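Long-range contacts in fructose 1-phosphate kinase (Staphylococcus aureus, PDB 2JG5), which probably transfers a phosphate from ATP to fructose 1-phosphate, giving fructose 1,6-bisphosphate, as a pfkB-family sugar kinase also linked to tagatose 6-phosphate: residues K157-A162 and P175-P180; A143-A148 and A167-P172; L56-G61 and T111-L116. All coordinates share one frame; numbering follows the deposited sequence.

Contact 1: residues K157-A162 and P175-P180; sequences KLVVDA and PLFIKP
Val-159 and Val-160 of strand 157-161 pack against Leu-176, Phe-177 and Ile-178, on a short neighbouring segment that runs roughly parallel to them. Helix 164-170 links the two in a beta-alpha-beta crossover at one end of the central parallel sheet of this ribokinase-like fold. Val-159 has two branches in use. CG1 is anti to the backbone N (chi1 177°) and sits over one face of the Phe-177 ring, toward its rim. Val-159 CG1 comes closest to Phe-177 CZ, at 3.4 Å, in a CH-pi contact. Val-159 CG2 lies 4.0 Å from Leu-176 CD2, and these two side chains run side by side, pointing the same way. Leu-176 also covers the base of Lys-157, where the two CB atoms are 4.1 Å apart. Val-160 points to the opposite face of the sheet from Val-159, with Ile-178 beside it. Val-160 CB is 3.9 Å from Ile-178 CG2, and Tyr-144 of helix 143-154 touches the same valine. Two backbone bonds cross the contact: Leu-176 N to Leu-158 O at 2.6 Å, and Val-160 N to Phe-177 O at 3.2 Å. The second is nearly straight, with an angle of 171° at the hydrogen. Further on, the direct bond from Lys-179 N to Val-160 O is weak. A water supplements it, accepting from Lys-179 N and Ala-162 N and donating to Val-160 O. Asp-161 forms a salt bridge with Lys-38 through OD2. A second water also donates to Asp-161 OD2, at 2.6 Å, and accepts a weak bond from Lys-179 NZ.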
loop_
_atom_site.group_PDB
_atom_site.type_symbol
_atom_site.label_atom_id
_atom_site.label_comp_id
_atom_site.label_asym_id
_atom_site.label_seq_id
_atom_site.Cartn_x
_atom_site.Cartn_y
_atom_site.Cartn_z
ATOM N N LYS A 157 -4.069 22.380 -27.879
ATOM C CA LYS A 157 -4.761 21.198 -28.394
ATOM C C LYS A 157 -5.240 20.348 -27.238
ATOM O O LYS A 157 -4.434 19.924 -26.415
ATOM C CB LYS A 157 -3.835 20.362 -29.282
ATOM C CG LYS A 157 -3.577 20.949 -30.653
ATOM C CD LYS A 157 -2.623 22.133 -30.598
ATOM C CE LYS A 157 -3.135 23.283 -31.468
ATOM N NZ LYS A 157 -3.170 22.943 -32.925
ATOM N N LEU A 158 -6.547 20.114 -27.175
ATOM C CA LEU A 158 -7.110 19.240 -26.156
ATOM C C LEU A 158 -7.376 17.827 -26.677
ATOM O O LEU A 158 -8.078 17.637 -27.667
ATOM C CB LEU A 158 -8.381 19.828 -25.544
ATOM C CG LEU A 158 -9.015 18.916 -24.490
ATOM C CD1 LEU A 158 -8.321 19.038 -23.113
ATOM C CD2 LEU A 158 -10.483 19.214 -24.389
ATOM N N VAL A 159 -6.805 16.846 -25.980
ATOM C CA VAL A 159 -6.989 15.428 -26.291
ATOM C C VAL A 159 -7.720 14.737 -25.142
ATOM O O VAL A 159 -7.323 14.847 -23.980
ATOM C CB VAL A 159 -5.637 14.745 -26.521
ATOM C CG1 VAL A 159 -5.824 13.274 -26.779
ATOM C CG2 VAL A 159 -4.880 15.426 -27.667
ATOM N N VAL A 160 -8.795 14.030 -25.466
ATOM C CA VAL A 160 -9.600 13.386 -24.445
ATOM C C VAL A 160 -9.748 11.890 -24.691
ATOM O O VAL A 160 -10.081 11.450 -25.799
ATOM C CB VAL A 160 -10.998 14.051 -24.331
ATOM C CG1 VAL A 160 -11.934 13.227 -23.440
ATOM C CG2 VAL A 160 -10.864 15.469 -23.813
ATOM N N ASP A 161 -9.492 11.121 -23.636
ATOM C CA ASP A 161 -9.794 9.700 -23.601
ATOM C C ASP A 161 -10.599 9.419 -22.326
ATOM O O ASP A 161 -10.044 9.263 -21.238
ATOM C CB ASP A 161 -8.502 8.886 -23.669
ATOM C CG ASP A 161 -8.743 7.394 -23.670
ATOM O OD1 ASP A 161 -9.869 6.949 -23.985
ATOM O OD2 ASP A 161 -7.785 6.653 -23.353
ATOM N N ALA A 162 -11.920 9.379 -22.473
ATOM C CA ALA A 162 -12.829 9.271 -21.330
ATOM C C ALA A 162 -14.080 8.446 -21.662
ATOM O O ALA A 162 -14.253 8.016 -22.797
ATOM C CB ALA A 162 -13.218 10.681 -20.832
ATOM N N PRO A 175 -11.924 19.480 -29.346
ATOM C CA PRO A 175 -10.716 18.767 -28.965
ATOM C C PRO A 175 -9.996 18.288 -30.221
ATOM O O PRO A 175 -10.630 18.118 -31.257
ATOM C CB PRO A 175 -11.255 17.574 -28.166
ATOM C CG PRO A 175 -12.658 17.401 -28.637
ATOM C CD PRO A 175 -13.142 18.776 -28.904
ATOM N N LEU A 176 -8.687 18.080 -30.131
ATOM C CA LEU A 176 -7.893 17.652 -31.276
ATOM C C LEU A 176 -8.334 16.278 -31.760
ATOM O O LEU A 176 -8.496 16.063 -32.949
ATOM C CB LEU A 176 -6.414 17.642 -30.921
ATOM C CG LEU A 176 -5.481 17.122 -32.006
ATOM C CD1 LEU A 176 -5.349 18.154 -33.121
ATOM C CD2 LEU A 176 -4.128 16.772 -31.397
ATOM N N PHE A 177 -8.477 15.350 -30.823
ATOM C CA PHE A 177 -9.241 14.124 -31.029
ATOM C C PHE A 177 -9.818 13.594 -29.718
ATOM O O PHE A 177 -9.323 13.901 -28.632
ATOM C CB PHE A 177 -8.432 13.034 -31.760
ATOM C CG PHE A 177 -7.303 12.445 -30.956
ATOM C CD1 PHE A 177 -7.500 11.298 -30.195
ATOM C CD2 PHE A 177 -6.029 13.011 -31.002
ATOM C CE1 PHE A 177 -6.450 10.737 -29.465
ATOM C CE2 PHE A 177 -4.971 12.461 -30.279
ATOM C CZ PHE A 177 -5.181 11.316 -29.507
ATOM N N ILE A 178 -10.897 12.824 -29.854
ATOM C CA ILE A 178 -11.405 11.949 -28.798
ATOM C C ILE A 178 -11.243 10.478 -29.235
ATOM O O ILE A 178 -10.990 10.203 -30.410
ATOM C CB ILE A 178 -12.866 12.266 -28.459
ATOM C CG1 ILE A 178 -13.708 12.321 -29.748
ATOM C CG2 ILE A 178 -12.929 13.571 -27.664
ATOM C CD1 ILE A 178 -15.200 12.277 -29.529
ATOM N N LYS A 179 -11.388 9.538 -28.300
ATOM C CA LYS A 179 -11.131 8.128 -28.616
ATOM C C LYS A 179 -12.194 7.128 -28.119
ATOM O O LYS A 179 -11.902 6.277 -27.282
ATOM C CB LYS A 179 -9.721 7.717 -28.143
ATOM C CG LYS A 179 -9.184 6.469 -28.838
ATOM C CD LYS A 179 -7.915 5.917 -28.216
ATOM C CE LYS A 179 -8.189 5.275 -26.873
ATOM N NZ LYS A 179 -9.036 4.050 -27.009
ATOM N N PRO A 180 -13.425 7.204 -28.650
ATOM C CA PRO A 180 -14.409 6.233 -28.180
ATOM C C PRO A 180 -14.191 4.841 -28.781
ATOM O O PRO A 180 -13.438 4.678 -29.743
ATOM C CB PRO A 180 -15.730 6.815 -28.677
ATOM C CG PRO A 180 -15.356 7.519 -29.945
ATOM C CD PRO A 180 -13.993 8.112 -29.667
HETATM O O HOH W 1 -12.457 9.362 -25.573
HETATM O O HOH W 2 -8.578 4.190 -23.850
#

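Contact 2: residues A143-A148 and A167-P172; sequences AYAQIA and AESVLP
Val-170 reaches across to helix 143-154 with one methyl, CG1, which meets Tyr-144 and Ala-148 one helical turn apart. CG1 is anti to the carbonyl carbon of its own residue (chi1 -67°), and this places it against the neighbouring helix. Val-170 CG1 is 3.6 Å from Ala-148 CB and 3.8 Å from Tyr-144 CB. Val-170 CG1 also approaches the backbone, 3.6 Å from Tyr-144 O. That oxygen is already engaged: Tyr-144 O accepts the helix bond from Ala-148 N at 2.8 Å. Val-170 CG1 lies at the edge of the Tyr-144 ring, near its plane. The phenol OH is hydrogen-bonded to Gly-133 O, and the tyrosine side chain also touches Val-160 and Val-131. The other methyl of Val-170, CG2, turns to Val-160 of strand 157-161. The valine therefore packs on both the neighbouring helix and the sheet.

Beside this apolar patch the two helices are joined through a water. The water accepts from Ala-145 N, in the first turn of helix 143-154, at 3.0 Å, and donates to Ser-169 OG at 2.6 Å. The serine hydroxyl is also hydrogen-bonded to Leu-166 O, one turn back in its own helix. Ala-145 CB and Ser-169 OG make only a loose contact, 4.5 Å apart. The CA atoms of Ala-145 and Val-170 are 5.3 Å apart, the nearest pair between the segments. Adjacent helices packed on one face of a parallel sheet are typical of the alpha/beta core of ribokinase-like kinases.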
loop_
_atom_site.group_PDB
_atom_site.type_symbol
_atom_site.label_atom_id
_atom_site.label_comp_id
_atom_site.label_asym_id
_atom_site.label_seq_id
_atom_site.Cartn_x
_atom_site.Cartn_y
_atom_site.Cartn_z
ATOM N N ALA A 143 -15.700 18.243 -14.840
ATOM C CA ALA A 143 -14.273 18.568 -14.815
ATOM C C ALA A 143 -13.612 18.567 -16.197
ATOM O O ALA A 143 -12.747 19.399 -16.465
ATOM C CB ALA A 143 -13.540 17.636 -13.890
ATOM N N TYR A 144 -14.021 17.644 -17.068
ATOM C CA TYR A 144 -13.503 17.604 -18.442
ATOM C C TYR A 144 -13.810 18.903 -19.174
ATOM O O TYR A 144 -12.923 19.493 -19.808
ATOM C CB TYR A 144 -14.040 16.387 -19.218
ATOM C CG TYR A 144 -13.158 15.169 -19.071
ATOM C CD1 TYR A 144 -12.159 14.896 -20.007
ATOM C CD2 TYR A 144 -13.301 14.297 -17.986
ATOM C CE1 TYR A 144 -11.327 13.786 -19.875
ATOM C CE2 TYR A 144 -12.474 13.190 -17.844
ATOM C CZ TYR A 144 -11.484 12.952 -18.794
ATOM O OH TYR A 144 -10.655 11.864 -18.675
ATOM N N ALA A 145 -15.056 19.353 -19.057
ATOM C CA ALA A 145 -15.523 20.558 -19.716
ATOM C C ALA A 145 -14.844 21.811 -19.177
ATOM O O ALA A 145 -14.596 22.749 -19.927
ATOM C CB ALA A 145 -17.041 20.687 -19.565
ATOM N N GLN A 146 -14.584 21.827 -17.876
ATOM C CA GLN A 146 -13.945 22.962 -17.210
ATOM C C GLN A 146 -12.498 23.125 -17.679
ATOM O O GLN A 146 -11.984 24.239 -17.782
ATOM C CB GLN A 146 -14.002 22.807 -15.687
ATOM C CG GLN A 146 -15.419 22.845 -15.078
ATOM C CD GLN A 146 -15.402 23.172 -13.580
ATOM O OE1 GLN A 146 -14.438 23.749 -13.072
ATOM N NE2 GLN A 146 -16.466 22.800 -12.873
ATOM N N ILE A 147 -11.855 22.000 -17.979
ATOM C CA ILE A 147 -10.531 22.012 -18.572
ATOM C C ILE A 147 -10.669 22.430 -20.044
ATOM O O ILE A 147 -10.026 23.394 -20.489
ATOM C CB ILE A 147 -9.820 20.638 -18.374
ATOM C CG1 ILE A 147 -9.287 20.534 -16.939
ATOM C CG2 ILE A 147 -8.692 20.432 -19.394
ATOM C CD1 ILE A 147 -9.167 19.106 -16.413
ATOM N N ALA A 148 -11.555 21.744 -20.772
ATOM C CA ALA A 148 -11.731 21.964 -22.214
ATOM C C ALA A 148 -11.989 23.426 -22.565
ATOM O O ALA A 148 -11.548 23.931 -23.604
ATOM C CB ALA A 148 -12.851 21.093 -22.739
ATOM N N ALA A 167 -16.486 12.474 -22.938
ATOM C CA ALA A 167 -15.974 12.726 -24.279
ATOM C C ALA A 167 -16.951 13.618 -25.033
ATOM O O ALA A 167 -16.543 14.583 -25.686
ATOM C CB ALA A 167 -15.756 11.425 -25.025
ATOM N N GLU A 168 -18.243 13.297 -24.921
ATOM C CA GLU A 168 -19.306 14.083 -25.552
ATOM C C GLU A 168 -19.320 15.540 -25.092
ATOM O O GLU A 168 -19.606 16.428 -25.886
ATOM C CB GLU A 168 -20.680 13.441 -25.322
ATOM C CG GLU A 168 -20.969 12.231 -26.211
ATOM C CD GLU A 168 -22.391 11.705 -26.062
ATOM O OE1 GLU A 168 -22.749 11.225 -24.960
ATOM O OE2 GLU A 168 -23.150 11.769 -27.055
ATOM N N SER A 169 -18.983 15.777 -23.821
ATOM C CA SER A 169 -19.064 17.119 -23.229
ATOM C C SER A 169 -17.954 18.088 -23.644
ATOM O O SER A 169 -18.085 19.305 -23.467
ATOM C CB SER A 169 -19.111 17.033 -21.700
ATOM O OG SER A 169 -17.864 16.614 -21.167
ATOM N N VAL A 170 -16.851 17.559 -24.171
ATOM C CA VAL A 170 -15.744 18.423 -24.584
ATOM C C VAL A 170 -15.847 18.809 -26.059
ATOM O O VAL A 170 -15.144 19.707 -26.518
ATOM C CB VAL A 170 -14.340 17.833 -24.243
ATOM C CG1 VAL A 170 -14.129 17.766 -22.736
ATOM C CG2 VAL A 170 -14.130 16.465 -24.883
ATOM N N LEU A 171 -16.748 18.138 -26.782
ATOM C CA LEU A 171 -16.927 18.341 -28.222
ATOM C C LEU A 171 -17.119 19.802 -28.637
ATOM O O LEU A 171 -16.458 20.249 -29.570
ATOM C CB LEU A 171 -18.059 17.463 -28.775
ATOM C CG LEU A 171 -17.836 15.953 -28.899
ATOM C CD1 LEU A 171 -19.156 15.255 -29.172
ATOM C CD2 LEU A 171 -16.846 15.630 -29.983
ATOM N N PRO A 172 -17.998 20.560 -27.935
ATOM C CA PRO A 172 -18.151 21.983 -28.273
ATOM C C PRO A 172 -16.852 22.787 -28.144
ATOM O O PRO A 172 -16.802 23.950 -28.567
ATOM C CB PRO A 172 -19.165 22.484 -27.236
ATOM C CG PRO A 172 -19.892 21.278 -26.786
ATOM C CD PRO A 172 -18.889 20.175 -26.822
HETATM O O HOH W 3 -17.332 17.488 -18.796
#

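Contact 3: residues L56-G61 and T111-L116; sequences LGFAGG and TQFEQL
The chain turns a corner at Gly-57, whose backbone angles (phi 127°, psi -157°) suit glycine, and the residues before and after it, Leu-56 and Phe-58, both point toward helix 110-120. Phe-58 carries most of the contact. The outer end of its ring reaches the helix, and its side chain crosses that of Leu-116 at about a right angle. Leu-116 CD2 is 3.6 Å from Phe-58 CZ. Phe-113 meets the same ring atom, with Phe-113 CD1 3.8 Å from Phe-58 CZ. Phe-113 CD1 lies at the edge of the Phe-58 ring, near its plane; the two side chains cross at a slant. Gln-112 O also lies at this ring's edge, in the plane and 3.7 Å from Phe-58 CE2. That carbonyl accepts the helix bond from Leu-116 N. Leu-116 CG is anti to the backbone N (chi1 170°). Its two methyls meet different partners. Leu-116 CD2 meets Phe-58, while Leu-116 CD1 lies 4.2 Å from Leu-56 CB and near Gly-57 N. Around the contact, Phe-7, Ile-81 and Val-83 also touch Phe-58. All the residues that meet here are buried. Helix 110-120 thus covers the chain where strand 54-56 passes into the short strand 58-59, at one edge of the parallel sheet, as part of the helical layer of the ribokinase-like alpha/beta fold.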
loop_
_atom_site.group_PDB
_atom_site.type_symbol
_atom_site.label_atom_id
_atom_site.label_comp_id
_atom_site.label_asym_id
_atom_site.label_seq_id
_atom_site.Cartn_x
_atom_site.Cartn_y
_atom_site.Cartn_z
ATOM N N LEU A 56 0.301 16.163 -14.922
ATOM C CA LEU A 56 -0.517 17.004 -14.058
ATOM C C LEU A 56 -1.586 16.131 -13.426
ATOM O O LEU A 56 -1.757 14.977 -13.818
ATOM C CB LEU A 56 -1.165 18.127 -14.866
ATOM C CG LEU A 56 -0.284 19.107 -15.637
ATOM C CD1 LEU A 56 -1.179 20.204 -16.207
ATOM C CD2 LEU A 56 0.828 19.686 -14.768
ATOM N N GLY A 57 -2.298 16.680 -12.446
ATOM C CA GLY A 57 -3.308 15.920 -11.717
ATOM C C GLY A 57 -3.097 15.992 -10.221
ATOM O O GLY A 57 -2.448 16.911 -9.737
ATOM N N PHE A 58 -3.610 15.012 -9.480
ATOM C CA PHE A 58 -3.597 15.119 -8.019
ATOM C C PHE A 58 -2.752 14.081 -7.314
ATOM O O PHE A 58 -2.909 12.884 -7.548
ATOM C CB PHE A 58 -5.033 15.114 -7.473
ATOM C CG PHE A 58 -5.920 16.131 -8.136
ATOM C CD1 PHE A 58 -6.794 15.753 -9.146
ATOM C CD2 PHE A 58 -5.848 17.479 -7.775
ATOM C CE1 PHE A 58 -7.584 16.699 -9.778
ATOM C CE2 PHE A 58 -6.637 18.419 -8.400
ATOM C CZ PHE A 58 -7.505 18.038 -9.395
ATOM N N ALA A 59 -1.852 14.546 -6.441
ATOM C CA ALA A 59 -1.095 13.630 -5.579
ATOM C C ALA A 59 -1.060 14.085 -4.119
ATOM O O ALA A 59 -1.076 15.281 -3.823
ATOM C CB ALA A 59 0.302 13.397 -6.115
ATOM N N GLY A 60 -1.014 13.113 -3.214
ATOM C CA GLY A 60 -1.022 13.390 -1.791
ATOM C C GLY A 60 -0.422 12.263 -0.980
ATOM O O GLY A 60 -0.416 11.105 -1.406
ATOM N N GLY A 61 0.075 12.627 0.198
ATOM C CA GLY A 61 0.715 11.706 1.110
ATOM C C GLY A 61 1.968 11.091 0.529
ATOM O O GLY A 61 2.574 11.621 -0.414
ATOM N N THR A 111 -10.707 24.054 -4.060
ATOM C CA THR A 111 -9.512 24.884 -4.117
ATOM C C THR A 111 -8.350 24.190 -4.840
ATOM O O THR A 111 -7.622 24.817 -5.635
ATOM C CB THR A 111 -9.121 25.299 -2.677
ATOM O OG1 THR A 111 -9.947 26.396 -2.270
ATOM C CG2 THR A 111 -7.659 25.694 -2.565
ATOM N N GLN A 112 -8.179 22.899 -4.553
ATOM C CA GLN A 112 -7.169 22.086 -5.207
ATOM C C GLN A 112 -7.473 21.864 -6.684
ATOM O O GLN A 112 -6.581 21.976 -7.523
ATOM C CB GLN A 112 -7.001 20.765 -4.469
ATOM C CG GLN A 112 -6.083 20.903 -3.268
ATOM C CD GLN A 112 -6.427 19.977 -2.124
ATOM O OE1 GLN A 112 -7.257 19.070 -2.252
ATOM N NE2 GLN A 112 -5.784 20.206 -0.979
ATOM N N PHE A 113 -8.729 21.558 -7.003
ATOM C CA PHE A 113 -9.136 21.464 -8.398
ATOM C C PHE A 113 -8.917 22.795 -9.136
ATOM O O PHE A 113 -8.498 22.806 -10.298
ATOM C CB PHE A 113 -10.597 21.001 -8.549
ATOM C CG PHE A 113 -11.015 20.849 -9.985
ATOM C CD1 PHE A 113 -10.620 19.732 -10.722
ATOM C CD2 PHE A 113 -11.756 21.848 -10.620
ATOM C CE1 PHE A 113 -10.966 19.606 -12.054
ATOM C CE2 PHE A 113 -12.112 21.720 -11.955
ATOM C CZ PHE A 113 -11.716 20.604 -12.671
ATOM N N GLU A 114 -9.205 23.902 -8.446
ATOM C CA GLU A 114 -8.954 25.257 -8.956
ATOM C C GLU A 114 -7.477 25.479 -9.296
ATOM O O GLU A 114 -7.167 26.064 -10.338
ATOM C CB GLU A 114 -9.446 26.308 -7.956
ATOM C CG GLU A 114 -10.951 26.483 -7.959
ATOM C CD GLU A 114 -11.534 26.998 -6.642
ATOM O OE1 GLU A 114 -10.814 27.680 -5.868
ATOM O OE2 GLU A 114 -12.742 26.730 -6.395
ATOM N N GLN A 115 -6.585 24.992 -8.432
ATOM C CA GLN A 115 -5.142 24.974 -8.703
ATOM C C GLN A 115 -4.775 24.265 -10.018
ATOM O O GLN A 115 -3.890 24.721 -10.740
ATOM C CB GLN A 115 -4.384 24.288 -7.566
ATOM C CG GLN A 115 -4.262 25.069 -6.284
ATOM C CD GLN A 115 -3.493 24.308 -5.216
ATOM O OE1 GLN A 115 -2.373 23.836 -5.454
ATOM N NE2 GLN A 115 -4.085 24.185 -4.034
ATOM N N LEU A 116 -5.445 23.146 -10.305
ATOM C CA LEU A 116 -5.230 22.407 -11.550
ATOM C C LEU A 116 -5.628 23.232 -12.761
ATOM O O LEU A 116 -4.872 23.315 -13.727
ATOM C CB LEU A 116 -5.999 21.076 -11.556
ATOM C CG LEU A 116 -6.058 20.327 -12.892
ATOM C CD1 LEU A 116 -4.639 20.015 -13.382
ATOM C CD2 LEU A 116 -6.886 19.044 -12.788
#

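The three contacts follow the central parallel sheet from one end to the other. Contact 3 lies by strand 58-59, outermost at one end, and contact 1 includes strand 177-178, outermost at the other. Their centres are about 21 Å apart. Contact 2 has its centre about 9 Å from that of contact 1. It packs helix 164-170 of the beta-alpha-beta unit of contact 1 against the preceding helix 143-154. The segments of these two contacts alternate along the chain, and they touch directly. Contact 3 closes before contacts 1 and 2 open. It touches contact 2 where Phe-113 packs on Ala-143 and Gln-146. Helices 110-120, 143-154 and 164-170 therefore make a continuous layer over the sheet.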